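Long-range contacts in alpha-1,3-glucanase (Streptomyces thermodiastaticus, PDB 7C7D), which hydrolyses the alpha-1,3-glucosidic linkages of alpha-1,3-glucan as a thermostable glycoside hydrolase of family GH87: residues 336-341 / 360-365; 276-281 / 308-313; 341-346 / 365-370; 378-383 / 406-411; 327-332 / 350-355. All coordinates share one frame; numbering follows the deposited sequence.

Contact 1: residues 336-341 / 360-365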
# COMPACT_ATOMS: atom_id res chain seq x y z
N THR A 336 3.91 6.63 21.61
CA THR A 336 2.68 6.06 22.15
C THR A 336 1.54 6.19 21.16
O THR A 336 1.12 7.31 20.83
CB THR A 336 2.32 6.74 23.47
OG1 THR A 336 3.41 6.58 24.38
CG2 THR A 336 1.06 6.12 24.07
N ASN A 337 1.04 5.06 20.68
CA ASN A 337 -0.15 5.00 19.84
C ASN A 337 -1.04 3.85 20.29
O ASN A 337 -1.67 3.18 19.47
CB ASN A 337 0.22 4.85 18.36
CG ASN A 337 0.73 6.14 17.77
OD1 ASN A 337 -0.02 7.11 17.62
ND2 ASN A 337 2.02 6.17 17.42
N ASP A 338 -1.10 3.62 21.60
CA ASP A 338 -1.74 2.40 22.11
C ASP A 338 -3.16 2.28 21.59
O ASP A 338 -3.95 3.22 21.69
CB ASP A 338 -1.82 2.45 23.64
CG ASP A 338 -0.47 2.51 24.33
OD1 ASP A 338 0.58 2.60 23.67
OD2 ASP A 338 -0.47 2.47 25.58
N ASP A 339 -3.48 1.11 21.06
CA ASP A 339 -4.84 0.77 20.65
C ASP A 339 -5.34 1.60 19.47
O ASP A 339 -6.54 1.64 19.20
CB ASP A 339 -5.82 0.82 21.83
CG ASP A 339 -5.28 0.11 23.04
OD1 ASP A 339 -4.94 -1.08 22.90
OD2 ASP A 339 -5.15 0.73 24.12
N LEU A 340 -4.43 2.26 18.75
CA LEU A 340 -4.83 3.06 17.60
C LEU A 340 -5.54 2.18 16.57
O LEU A 340 -5.11 1.06 16.29
CB LEU A 340 -3.59 3.69 16.96
CG LEU A 340 -3.77 4.44 15.63
CD1 LEU A 340 -4.60 5.71 15.81
CD2 LEU A 340 -2.42 4.77 15.03
N VAL A 341 -6.63 2.69 16.00
CA VAL A 341 -7.33 2.02 14.91
C VAL A 341 -7.26 2.91 13.68
O VAL A 341 -7.73 4.05 13.70
CB VAL A 341 -8.79 1.69 15.26
CG1 VAL A 341 -9.49 1.04 14.07
CG2 VAL A 341 -8.85 0.79 16.49
N THR A 360 7.43 0.93 19.15
CA THR A 360 6.65 1.28 20.33
C THR A 360 5.15 1.08 20.16
O THR A 360 4.39 1.36 21.09
CB THR A 360 6.95 2.71 20.83
OG1 THR A 360 8.35 2.99 20.67
CG2 THR A 360 6.57 2.90 22.30
N ALA A 361 4.69 0.61 19.00
CA ALA A 361 3.26 0.49 18.76
C ALA A 361 2.70 -0.69 19.55
O ALA A 361 3.26 -1.79 19.51
CB ALA A 361 2.99 0.29 17.27
N LYS A 362 1.58 -0.47 20.24
CA LYS A 362 0.98 -1.49 21.09
C LYS A 362 -0.48 -1.66 20.69
O LYS A 362 -1.27 -0.72 20.80
CB LYS A 362 1.09 -1.10 22.57
CG LYS A 362 2.52 -1.04 23.07
CD LYS A 362 2.58 -0.65 24.53
CE LYS A 362 4.02 -0.40 24.97
NZ LYS A 362 4.72 0.48 23.99
N ASN A 363 -0.83 -2.86 20.24
CA ASN A 363 -2.21 -3.19 19.88
C ASN A 363 -2.78 -2.22 18.85
O ASN A 363 -3.95 -1.83 18.93
CB ASN A 363 -3.12 -3.31 21.10
CG ASN A 363 -4.45 -3.94 20.74
OD1 ASN A 363 -4.50 -4.85 19.91
ND2 ASN A 363 -5.54 -3.44 21.32
N VAL A 364 -1.98 -1.84 17.86
CA VAL A 364 -2.47 -1.01 16.76
C VAL A 364 -3.12 -1.92 15.73
O VAL A 364 -2.58 -2.97 15.39
CB VAL A 364 -1.32 -0.20 16.13
CG1 VAL A 364 -1.82 0.56 14.91
CG2 VAL A 364 -0.71 0.74 17.16
N THR A 365 -4.30 -1.52 15.25
CA THR A 365 -5.03 -2.23 14.20
C THR A 365 -5.10 -1.34 12.97
O THR A 365 -5.62 -0.21 13.04
CB THR A 365 -6.45 -2.58 14.66
OG1 THR A 365 -6.38 -3.49 15.76
CG2 THR A 365 -7.25 -3.24 13.54
O HOH W 1 1.77 2.38 21.25
O HOH W 2 3.13 2.82 24.61
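Asp339 and Asn363 meet across two stacked turns of a right-handed parallel beta-helix, where equivalent loops on neighbouring coils run side by side before entering strands 341-348 and 365-372. Backbone bonds hold the tight part: Asp339 N donates to Lys362 O at 2.9 Å in a nearly straight bond, and Thr365 N does the same to Leu340 O at 2.9 Å. These bonds flank Val364, whose CG2 lies 3.5 Å from Asn337 O in the type II turn Asn337-Leu340 and 4.1 Å from Leu340 CB. Asn337 OD1 accepts from Leu313 N on the preceding coil.

The outer side is polar and wetter. Asn363 CG stands anti to the backbone N (chi1 -167°), and ND2 donates to Asp339 OD1 at 2.9 Å on the anti side of the carboxylate, the two planes 74° apart; Asn363 OD1 accepts from Arg392. An alanine in place of Asn363 would probably leave Asp339 OD1 without this amide donor and Arg392 without one of its acceptors. Asp338 and Lys362 run alongside each other, yet their charged ends do not touch. One water accepts from Asn337 N and, weakly, Lys362 N, and donates to Asp338 OD1 and Thr360 O. A second donates to Asp338 OD1 at 2.7 Å and accepts from Lys362 NZ at 2.9 Å; NZ itself donates to Thr360 O at 3.0 Å.

Contact 2: residues 276-281 / 308-313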
# COMPACT_ATOMS: atom_id res chain seq x y z
N PHE A 276 0.85 17.80 8.04
CA PHE A 276 -0.42 18.11 8.68
C PHE A 276 -0.34 18.02 10.21
O PHE A 276 -0.57 19.01 10.91
CB PHE A 276 -1.53 17.22 8.11
CG PHE A 276 -2.88 17.48 8.70
CD1 PHE A 276 -3.50 18.71 8.55
CD2 PHE A 276 -3.53 16.50 9.43
CE1 PHE A 276 -4.75 18.95 9.10
CE2 PHE A 276 -4.77 16.72 9.98
CZ PHE A 276 -5.39 17.95 9.82
N ILE A 277 -0.03 16.83 10.74
CA ILE A 277 0.17 16.65 12.18
C ILE A 277 1.59 16.15 12.39
O ILE A 277 2.01 15.19 11.74
CB ILE A 277 -0.86 15.67 12.78
CG1 ILE A 277 -2.25 16.33 12.81
CG2 ILE A 277 -0.44 15.23 14.18
CD1 ILE A 277 -3.38 15.34 13.10
N ASP A 278 2.32 16.80 13.30
CA ASP A 278 3.69 16.41 13.60
C ASP A 278 3.92 16.66 15.08
O ASP A 278 4.04 17.81 15.51
CB ASP A 278 4.67 17.21 12.73
CG ASP A 278 6.10 16.71 12.81
OD1 ASP A 278 6.40 15.83 13.65
OD2 ASP A 278 6.94 17.21 12.02
N GLN A 279 3.97 15.59 15.87
CA GLN A 279 4.10 15.73 17.31
C GLN A 279 4.68 14.44 17.86
O GLN A 279 4.31 13.35 17.43
CB GLN A 279 2.75 16.04 17.96
CG GLN A 279 1.66 15.03 17.61
CD GLN A 279 0.29 15.48 18.08
OE1 GLN A 279 0.02 16.67 18.22
NE2 GLN A 279 -0.59 14.52 18.33
N THR A 280 5.59 14.57 18.82
CA THR A 280 6.23 13.38 19.37
C THR A 280 5.37 12.70 20.41
O THR A 280 5.61 11.53 20.72
CB THR A 280 7.59 13.73 19.97
OG1 THR A 280 7.42 14.75 20.97
CG2 THR A 280 8.54 14.24 18.89
N ASP A 281 4.37 13.39 20.95
CA ASP A 281 3.57 12.81 22.01
C ASP A 281 2.22 13.50 22.03
O ASP A 281 2.03 14.57 21.46
CB ASP A 281 4.30 12.90 23.34
CG ASP A 281 3.68 12.04 24.41
OD1 ASP A 281 3.46 12.56 25.52
OD2 ASP A 281 3.37 10.86 24.13
N PHE A 308 1.29 13.07 6.33
CA PHE A 308 -0.02 13.39 6.90
C PHE A 308 0.02 13.34 8.43
O PHE A 308 -0.30 14.33 9.10
CB PHE A 308 -1.10 12.49 6.27
CG PHE A 308 -2.31 12.21 7.13
CD1 PHE A 308 -3.13 13.23 7.59
CD2 PHE A 308 -2.64 10.90 7.46
CE1 PHE A 308 -4.26 12.95 8.37
CE2 PHE A 308 -3.76 10.62 8.23
CZ PHE A 308 -4.57 11.63 8.69
N VAL A 309 0.47 12.22 9.00
CA VAL A 309 0.71 12.12 10.43
C VAL A 309 2.17 11.73 10.65
O VAL A 309 2.66 10.78 10.03
CB VAL A 309 -0.22 11.11 11.12
CG1 VAL A 309 0.20 10.89 12.56
CG2 VAL A 309 -1.65 11.60 11.04
N ASN A 310 2.85 12.47 11.51
CA ASN A 310 4.24 12.21 11.86
C ASN A 310 4.33 12.18 13.38
O ASN A 310 4.18 13.22 14.03
CB ASN A 310 5.14 13.30 11.30
CG ASN A 310 6.59 12.91 11.29
OD1 ASN A 310 7.02 12.12 10.46
ND2 ASN A 310 7.37 13.49 12.21
N GLY A 311 4.58 11.00 13.94
CA GLY A 311 4.77 10.88 15.37
C GLY A 311 3.66 10.13 16.08
O GLY A 311 3.31 9.00 15.72
N SER A 312 3.09 10.76 17.09
CA SER A 312 2.22 10.08 18.04
C SER A 312 0.83 10.71 18.06
O SER A 312 0.70 11.93 18.21
CB SER A 312 2.83 10.16 19.44
OG SER A 312 1.89 9.83 20.44
N LEU A 313 -0.19 9.86 17.95
CA LEU A 313 -1.57 10.26 18.17
C LEU A 313 -2.05 9.92 19.57
O LEU A 313 -3.22 10.17 19.90
CB LEU A 313 -2.49 9.63 17.13
CG LEU A 313 -2.25 10.07 15.69
CD1 LEU A 313 -3.15 9.29 14.75
CD2 LEU A 313 -2.46 11.57 15.54
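Asn310 ND2 donates to Asp278 OD1 at 2.9 Å, joining two side chains that lie alongside each other and point the same way from neighbouring parallel strands. The amide keeps the acceptor close to its own plane but comes down on the carboxylate from above, 57° out of the carboxylate plane. Each group has a second partner, since Asp278 OD2 accepts from His275 and Asn310 OD1 accepts from Asn307. An alanine in place of Asp278 would probably leave His275 NE2 without its carboxylate and the Asn310 amide held by Asn307 alone among the partners named.

A second side-chain amide hydrogen bond lies farther along. Gln279 CG sits between its backbone N and carbonyl carbon (chi1 54°), and the extended chain carries NE2 to Ser312 O at 2.9 Å, in the plane of that carbonyl; OE1 accepts from Val256 N on the coil before. The backbone ladder alternates between the strands from Ile277 N to Ser312 N, which donates to Gln279 O at 2.9 Å. Gly311 lies 3.2 Å from Gln279 O through its CA, and a CB would clash with that oxygen.

On the inward face Phe276 and Phe308 lie side by side, rim to rim, with Phe276 CD2 3.8 Å from Phe308 CD1 and the planes only 16° apart. Val309 CG2 sits over the centre of one face of the Phe308 ring, and Ile277 CG2 approaches Leu313 CD2 at 4.4 Å. Like side chains aligned on successive coils, polar outside and aromatic inside, form the ladders typical of a parallel beta-helix.

Contact 3: residues 341-346 / 365-370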
# COMPACT_ATOMS: atom_id res chain seq x y z
N VAL A 341 -6.63 2.69 16.00
CA VAL A 341 -7.33 2.02 14.91
C VAL A 341 -7.26 2.91 13.68
O VAL A 341 -7.73 4.05 13.70
CB VAL A 341 -8.79 1.69 15.26
CG1 VAL A 341 -9.49 1.04 14.07
CG2 VAL A 341 -8.85 0.79 16.49
N VAL A 342 -6.66 2.39 12.61
CA VAL A 342 -6.57 3.08 11.32
C VAL A 342 -7.40 2.25 10.35
O VAL A 342 -7.00 1.15 9.96
CB VAL A 342 -5.11 3.19 10.85
CG1 VAL A 342 -5.04 3.80 9.46
CG2 VAL A 342 -4.28 4.01 11.84
N GLU A 343 -8.59 2.75 10.00
CA GLU A 343 -9.53 1.92 9.27
C GLU A 343 -10.31 2.72 8.23
O GLU A 343 -10.62 3.90 8.42
CB GLU A 343 -10.52 1.22 10.22
CG GLU A 343 -11.41 2.21 10.96
CD GLU A 343 -12.32 1.57 11.99
OE1 GLU A 343 -12.40 0.33 12.05
OE2 GLU A 343 -12.95 2.33 12.75
N ASN A 344 -10.65 2.04 7.14
CA ASN A 344 -11.54 2.59 6.12
C ASN A 344 -10.98 3.88 5.52
O ASN A 344 -11.71 4.86 5.32
CB ASN A 344 -12.96 2.79 6.63
CG ASN A 344 -13.56 1.51 7.15
OD1 ASN A 344 -13.87 1.39 8.33
ND2 ASN A 344 -13.72 0.53 6.26
N ASN A 345 -9.68 3.89 5.23
CA ASN A 345 -9.03 5.02 4.60
C ASN A 345 -8.51 4.63 3.23
O ASN A 345 -8.37 3.44 2.91
CB ASN A 345 -7.85 5.52 5.44
CG ASN A 345 -8.24 5.82 6.87
OD1 ASN A 345 -8.98 6.76 7.12
ND2 ASN A 345 -7.74 5.02 7.80
N ARG A 346 -8.21 5.64 2.43
CA ARG A 346 -7.50 5.50 1.17
C ARG A 346 -6.18 6.23 1.30
O ARG A 346 -6.15 7.38 1.75
CB ARG A 346 -8.29 6.11 0.01
CG ARG A 346 -9.76 5.84 0.05
CD ARG A 346 -10.07 4.37 -0.20
NE ARG A 346 -11.48 4.11 0.08
CZ ARG A 346 -12.47 4.49 -0.71
NH1 ARG A 346 -12.22 5.11 -1.86
NH2 ARG A 346 -13.73 4.25 -0.36
N THR A 365 -4.30 -1.52 15.25
CA THR A 365 -5.03 -2.23 14.20
C THR A 365 -5.10 -1.34 12.97
O THR A 365 -5.62 -0.21 13.04
CB THR A 365 -6.45 -2.58 14.66
OG1 THR A 365 -6.38 -3.49 15.76
CG2 THR A 365 -7.25 -3.24 13.54
N VAL A 366 -4.61 -1.85 11.84
CA VAL A 366 -4.71 -1.18 10.55
C VAL A 366 -5.55 -2.10 9.68
O VAL A 366 -5.10 -3.18 9.30
CB VAL A 366 -3.32 -0.94 9.94
CG1 VAL A 366 -3.43 -0.24 8.57
CG2 VAL A 366 -2.45 -0.12 10.90
N ARG A 367 -6.80 -1.69 9.39
CA ARG A 367 -7.74 -2.59 8.74
C ARG A 367 -8.62 -1.87 7.72
O ARG A 367 -8.96 -0.70 7.88
CB ARG A 367 -8.63 -3.33 9.75
CG ARG A 367 -9.60 -2.44 10.50
CD ARG A 367 -10.47 -3.23 11.47
NE ARG A 367 -11.27 -2.31 12.28
CZ ARG A 367 -11.56 -2.50 13.56
NH1 ARG A 367 -11.13 -3.58 14.19
NH2 ARG A 367 -12.28 -1.59 14.22
N ASP A 368 -8.99 -2.60 6.67
CA ASP A 368 -9.97 -2.12 5.70
C ASP A 368 -9.54 -0.83 5.01
O ASP A 368 -10.36 0.04 4.72
CB ASP A 368 -11.36 -1.99 6.32
CG ASP A 368 -11.96 -3.34 6.63
OD1 ASP A 368 -12.20 -4.10 5.67
OD2 ASP A 368 -12.15 -3.64 7.82
N ASN A 369 -8.24 -0.71 4.75
CA ASN A 369 -7.71 0.41 4.00
C ASN A 369 -7.35 -0.03 2.59
O ASN A 369 -7.08 -1.20 2.33
CB ASN A 369 -6.46 0.98 4.68
CG ASN A 369 -6.73 1.41 6.10
OD1 ASN A 369 -7.37 2.43 6.33
ND2 ASN A 369 -6.26 0.62 7.06
N PHE A 370 -7.34 0.95 1.68
CA PHE A 370 -6.91 0.75 0.31
C PHE A 370 -5.67 1.59 0.07
O PHE A 370 -5.67 2.80 0.34
CB PHE A 370 -8.01 1.18 -0.67
CG PHE A 370 -7.61 1.02 -2.11
CD1 PHE A 370 -7.53 -0.24 -2.67
CD2 PHE A 370 -7.27 2.12 -2.89
CE1 PHE A 370 -7.14 -0.41 -3.98
CE2 PHE A 370 -6.89 1.96 -4.21
CZ PHE A 370 -6.83 0.69 -4.76
O HOH W 3 -14.17 1.13 14.67
O HOH W 4 -13.09 -1.78 9.67
O HOH W 5 -13.27 0.69 3.15
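Val342 and Val366 face each other in parallel strands whose axes run 4.8 Å apart at 6°. Val342 N donates to Thr365 O at 2.8 Å and Arg367 N donates to Val342 O. After a break at Asn344 and Asp368, both with positive phi, pairing resumes where Phe370 N donates to Asn345 O at 3.0 Å.

Two matching asparagines span this bend. Asn345 and Asn369 lie side by side with amide planes 7° apart. Asn369 OD1 accepts from Asn345 N at 2.9 Å and from Asn345 ND2 at 3.0 Å, approached from opposite faces, while its ND2 comes from above the carbonyl plane onto Val342 O at 3.0 Å, making a second donor for that oxygen. The amides pass the pattern on: Asn345 OD1 accepts from Met322 N, and Asn369 ND2 also donates to Asn396.

On the outer face Arg367 forms a side-on salt bridge with Glu343, NE and NH2 both donating to the single oxygen OE1 at 2.9 Å. Val341 CG1 lies over one guanidinium face, 3.8 Å from Arg367 NH2. Inside, Val342 CB packs against Val366 CG2. Amides stacked in register at the bends of successive coils form an asparagine ladder, a hallmark of parallel beta-helices.

Contact 4: residues 378-383 / 406-411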
# COMPACT_ATOMS: atom_id res chain seq x y z
N ALA A 378 4.23 -0.65 1.38
CA ALA A 378 2.92 -0.00 1.51
C ALA A 378 2.51 0.11 2.97
O ALA A 378 2.14 1.19 3.44
CB ALA A 378 1.86 -0.71 0.67
N LEU A 379 2.59 -1.01 3.70
CA LEU A 379 2.41 -1.05 5.14
C LEU A 379 3.63 -1.71 5.74
O LEU A 379 4.05 -2.77 5.28
CB LEU A 379 1.17 -1.88 5.53
CG LEU A 379 -0.18 -1.37 5.05
CD1 LEU A 379 -1.27 -2.34 5.51
CD2 LEU A 379 -0.46 0.03 5.57
N ALA A 380 4.21 -1.08 6.77
CA ALA A 380 5.40 -1.62 7.39
C ALA A 380 5.31 -1.50 8.91
O ALA A 380 4.68 -0.59 9.45
CB ALA A 380 6.67 -0.91 6.91
N MET A 381 5.98 -2.44 9.58
CA MET A 381 6.28 -2.34 11.00
C MET A 381 7.79 -2.46 11.14
O MET A 381 8.39 -3.43 10.67
CB MET A 381 5.61 -3.48 11.77
CG MET A 381 4.10 -3.47 11.67
SD MET A 381 3.40 -4.60 12.89
CE MET A 381 1.76 -4.85 12.22
N TRP A 382 8.41 -1.46 11.75
CA TRP A 382 9.85 -1.46 11.92
C TRP A 382 10.13 -1.26 13.40
O TRP A 382 9.97 -0.16 13.92
CB TRP A 382 10.48 -0.36 11.08
CG TRP A 382 11.98 -0.32 11.12
CD1 TRP A 382 12.82 -1.34 11.46
CD2 TRP A 382 12.80 0.81 10.82
NE1 TRP A 382 14.13 -0.90 11.39
CE2 TRP A 382 14.14 0.41 11.00
CE3 TRP A 382 12.53 2.12 10.42
CZ2 TRP A 382 15.21 1.28 10.78
CZ3 TRP A 382 13.59 2.98 10.21
CH2 TRP A 382 14.92 2.56 10.39
N SER A 383 10.52 -2.34 14.08
CA SER A 383 10.62 -2.33 15.54
C SER A 383 11.97 -1.79 16.02
O SER A 383 12.78 -2.48 16.63
CB SER A 383 10.31 -3.71 16.10
OG SER A 383 8.91 -3.92 16.11
N GLY A 406 4.74 -5.27 -0.30
CA GLY A 406 3.37 -4.91 0.00
C GLY A 406 3.19 -4.68 1.49
O GLY A 406 2.77 -3.60 1.92
N ILE A 407 3.52 -5.70 2.28
CA ILE A 407 3.57 -5.61 3.73
C ILE A 407 4.94 -6.10 4.19
O ILE A 407 5.38 -7.18 3.78
CB ILE A 407 2.46 -6.43 4.41
CG1 ILE A 407 1.10 -5.79 4.12
CG2 ILE A 407 2.73 -6.57 5.90
CD1 ILE A 407 -0.10 -6.54 4.68
N ALA A 408 5.60 -5.32 5.04
CA ALA A 408 6.89 -5.70 5.60
C ALA A 408 6.83 -5.62 7.11
O ALA A 408 6.50 -4.56 7.67
CB ALA A 408 8.01 -4.79 5.09
N ILE A 409 7.17 -6.72 7.78
CA ILE A 409 7.28 -6.77 9.23
C ILE A 409 8.75 -6.96 9.56
O ILE A 409 9.30 -8.06 9.36
CB ILE A 409 6.45 -7.91 9.83
CG1 ILE A 409 5.00 -7.87 9.31
CG2 ILE A 409 6.54 -7.88 11.35
CD1 ILE A 409 4.25 -6.59 9.60
N TYR A 410 9.41 -5.91 10.05
CA TYR A 410 10.81 -5.98 10.45
C TYR A 410 10.84 -6.04 11.98
O TYR A 410 10.67 -5.02 12.65
CB TYR A 410 11.60 -4.78 9.94
CG TYR A 410 11.49 -4.51 8.46
CD1 TYR A 410 12.14 -5.31 7.52
CD2 TYR A 410 10.75 -3.43 8.00
CE1 TYR A 410 12.03 -5.03 6.15
CE2 TYR A 410 10.63 -3.15 6.66
CZ TYR A 410 11.27 -3.94 5.74
OH TYR A 410 11.13 -3.62 4.41
N GLY A 411 11.03 -7.24 12.52
CA GLY A 411 11.05 -7.44 13.95
C GLY A 411 9.66 -7.33 14.57
O GLY A 411 8.64 -7.36 13.89
O HOH W 6 7.89 -4.73 13.73
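Met381 and Ile409 lie side by side on parallel strands 379-382 and 407-410, whose axes are 4.8 Å apart and diverge by only 3°. Five backbone hydrogen bonds run between them, alternately given by one strand and the other from Leu379 N to Ser383 N. The shortest joins Tyr410 N to Met381 O at 2.8 Å. A water joins the last rung, donating to Tyr410 O at 3.0 Å, and is hydrogen-bonded to Ser383 OG at 2.7 Å, while the same hydroxyl is bonded to Asp388 N.

The apolar contacts on one face belong to the interior. Ile409 places CD1 alongside the extended Met381 chain, 3.7 Å from CG and 3.9 Å from SD, because its chain folds back at CG1 (chi2 -59°) toward the neighbouring strand. Leu379 CB meets Ile407 CG1 at 4.2 Å, and Phe393 packs against all four of these side chains from strand 392-394.

Aromatic packing marks the other face, beyond the small Ala380 and Ala408. Tyr410 lays CB 4.0 Å from Trp382 CD1, their rings steeply inclined at 79°. Both polar ends are tied elsewhere: Trp382 NE1 donates to Lys438 O and Tyr410 OH is hydrogen-bonded to Asp377, while Phe439 meets the tyrosine ring edge-to-face.

Aliphatic residues stacked coil upon coil inside, with alanines and aromatic rings on the other face, largely covered by loops, are the arrangement of one parallel sheet of a right-handed parallel beta-helix.

Contact 5: residues 327-332 / 350-355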
# COMPACT_ATOMS: atom_id res chain seq x y z
N VAL A 327 1.62 12.84 -0.32
CA VAL A 327 2.54 13.10 0.78
C VAL A 327 3.72 12.14 0.63
O VAL A 327 3.76 11.34 -0.31
CB VAL A 327 1.84 12.98 2.15
CG1 VAL A 327 0.81 14.08 2.30
CG2 VAL A 327 1.17 11.61 2.33
N LYS A 328 4.69 12.23 1.54
CA LYS A 328 5.80 11.28 1.52
C LYS A 328 5.38 9.97 2.17
O LYS A 328 5.29 8.93 1.50
CB LYS A 328 7.04 11.88 2.20
CG LYS A 328 8.26 10.98 2.10
CD LYS A 328 9.44 11.48 2.89
CE LYS A 328 9.20 11.37 4.38
NZ LYS A 328 10.48 11.51 5.14
N VAL A 329 5.11 10.00 3.47
CA VAL A 329 4.51 8.89 4.19
C VAL A 329 3.12 9.30 4.63
O VAL A 329 2.91 10.43 5.09
CB VAL A 329 5.37 8.48 5.41
CG1 VAL A 329 4.70 7.34 6.19
CG2 VAL A 329 6.75 8.06 4.95
N GLY A 330 2.15 8.40 4.47
CA GLY A 330 0.83 8.70 5.00
C GLY A 330 0.84 8.86 6.51
O GLY A 330 0.54 9.94 7.03
N LEU A 331 1.21 7.80 7.23
CA LEU A 331 1.31 7.84 8.68
C LEU A 331 2.64 7.24 9.09
O LEU A 331 2.85 6.03 8.93
CB LEU A 331 0.15 7.10 9.36
CG LEU A 331 -1.27 7.65 9.12
CD1 LEU A 331 -1.90 7.06 7.86
CD2 LEU A 331 -2.16 7.39 10.33
N TRP A 332 3.53 8.08 9.58
CA TRP A 332 4.81 7.65 10.13
C TRP A 332 4.63 7.73 11.63
O TRP A 332 4.64 8.82 12.21
CB TRP A 332 5.91 8.58 9.63
CG TRP A 332 7.24 8.11 10.05
CD1 TRP A 332 7.95 7.09 9.50
CD2 TRP A 332 8.01 8.61 11.14
NE1 TRP A 332 9.13 6.93 10.17
CE2 TRP A 332 9.19 7.85 11.19
CE3 TRP A 332 7.82 9.63 12.08
CZ2 TRP A 332 10.19 8.09 12.13
CZ3 TRP A 332 8.81 9.86 13.02
CH2 TRP A 332 9.98 9.09 13.03
N THR A 350 1.95 8.13 -2.66
CA THR A 350 2.89 8.61 -1.67
C THR A 350 4.30 8.28 -2.14
O THR A 350 4.52 7.23 -2.75
CB THR A 350 2.61 8.02 -0.27
OG1 THR A 350 2.69 6.59 -0.31
CG2 THR A 350 1.22 8.41 0.23
N THR A 351 5.25 9.18 -1.89
CA THR A 351 6.59 8.91 -2.41
C THR A 351 7.39 7.95 -1.54
O THR A 351 8.46 7.49 -1.97
CB THR A 351 7.37 10.21 -2.64
OG1 THR A 351 7.48 10.92 -1.40
CG2 THR A 351 6.67 11.07 -3.68
N ALA A 352 6.88 7.60 -0.36
CA ALA A 352 7.47 6.54 0.46
C ALA A 352 6.35 5.66 1.00
O ALA A 352 5.34 5.46 0.31
CB ALA A 352 8.37 7.12 1.56
N ASP A 353 6.50 5.12 2.21
CA ASP A 353 5.55 4.15 2.73
C ASP A 353 4.15 4.74 2.88
O ASP A 353 3.98 5.94 3.13
CB ASP A 353 5.99 3.68 4.13
CG ASP A 353 7.21 2.78 4.13
OD1 ASP A 353 7.93 2.66 3.12
OD2 ASP A 353 7.47 2.17 5.19
N GLY A 354 3.15 3.87 2.82
CA GLY A 354 1.81 4.32 3.16
C GLY A 354 1.65 4.55 4.66
O GLY A 354 1.20 5.61 5.10
N LEU A 355 2.01 3.54 5.45
CA LEU A 355 1.98 3.64 6.90
C LEU A 355 3.13 2.81 7.44
O LEU A 355 3.38 1.70 6.96
CB LEU A 355 0.64 3.13 7.46
CG LEU A 355 0.50 2.99 8.98
CD1 LEU A 355 -0.96 3.18 9.40
CD2 LEU A 355 1.00 1.63 9.48
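Lys328 O accepts from Ala352 N at 2.8 Å, the shortest polar bond between the two segments. The donor is tilted 31° from the carbonyl plane. Thr351 N takes the preceding carbonyl, Val327 O, at 3.1 Å, and farther on Leu331 N donates to Gly354 O at 3.1 Å as the chains settle into the parallel pairing of Leu331 with Leu355.

Thr350 braces its own loop, for OG1, set between its backbone N and carbonyl carbon (chi1 59°), donates to Ala352 O at 2.9 Å and is also hydrogen-bonded to Gln374. Its CG2 lies alongside Val327 CG2 at 3.8 Å. Lys328 crosses Thr351 at about a right angle, Lys328 CG lying 3.6 Å from Thr351 OG1. The polar tips have partners on neighbouring loops: Lys328 NZ donates to Ser304 O and Val301 O, and Thr351 OG1 to Glu299 O.

Val329 CG2 touches Ala352 CB on the side of the chain where Lys328 lies. Separately, in the hydrophobic interior, Leu331 CB packs on Leu355 CD1 at 4.1 Å. Gly330 passes so close to the other chain that a CB at this position would clash with Gly354 O.

In this buried turn of the beta-helix, Lys328 NZ, Thr350 OG1 and Thr351 OG1 thus all donate to backbone carbonyl oxygens: a lysine that probably carries its charge is received by two of them, and the threonine hydroxyls secure the loops.

All five contacts join successive coils of the pectate lyase-like parallel beta-helix. Contact 2 comes first along the chain and contact 4 last, their centres about 19 Å apart; contacts 5, 1 and 3 lie between and link the same pair of coils in turn. Contacts 2, 5 and 4 reach the same parallel sheet, where strands 309-311 and 331-333 are neighbours, whereas contact 3 lies on strands 341-348 and 365-372 of another wall. Contact 1 runs directly into contact 3, sharing Val341 and Thr365. Leucines of contact 5 meet valines of contact 3 across the interior, so opposing walls are packed into one continuous solenoid core.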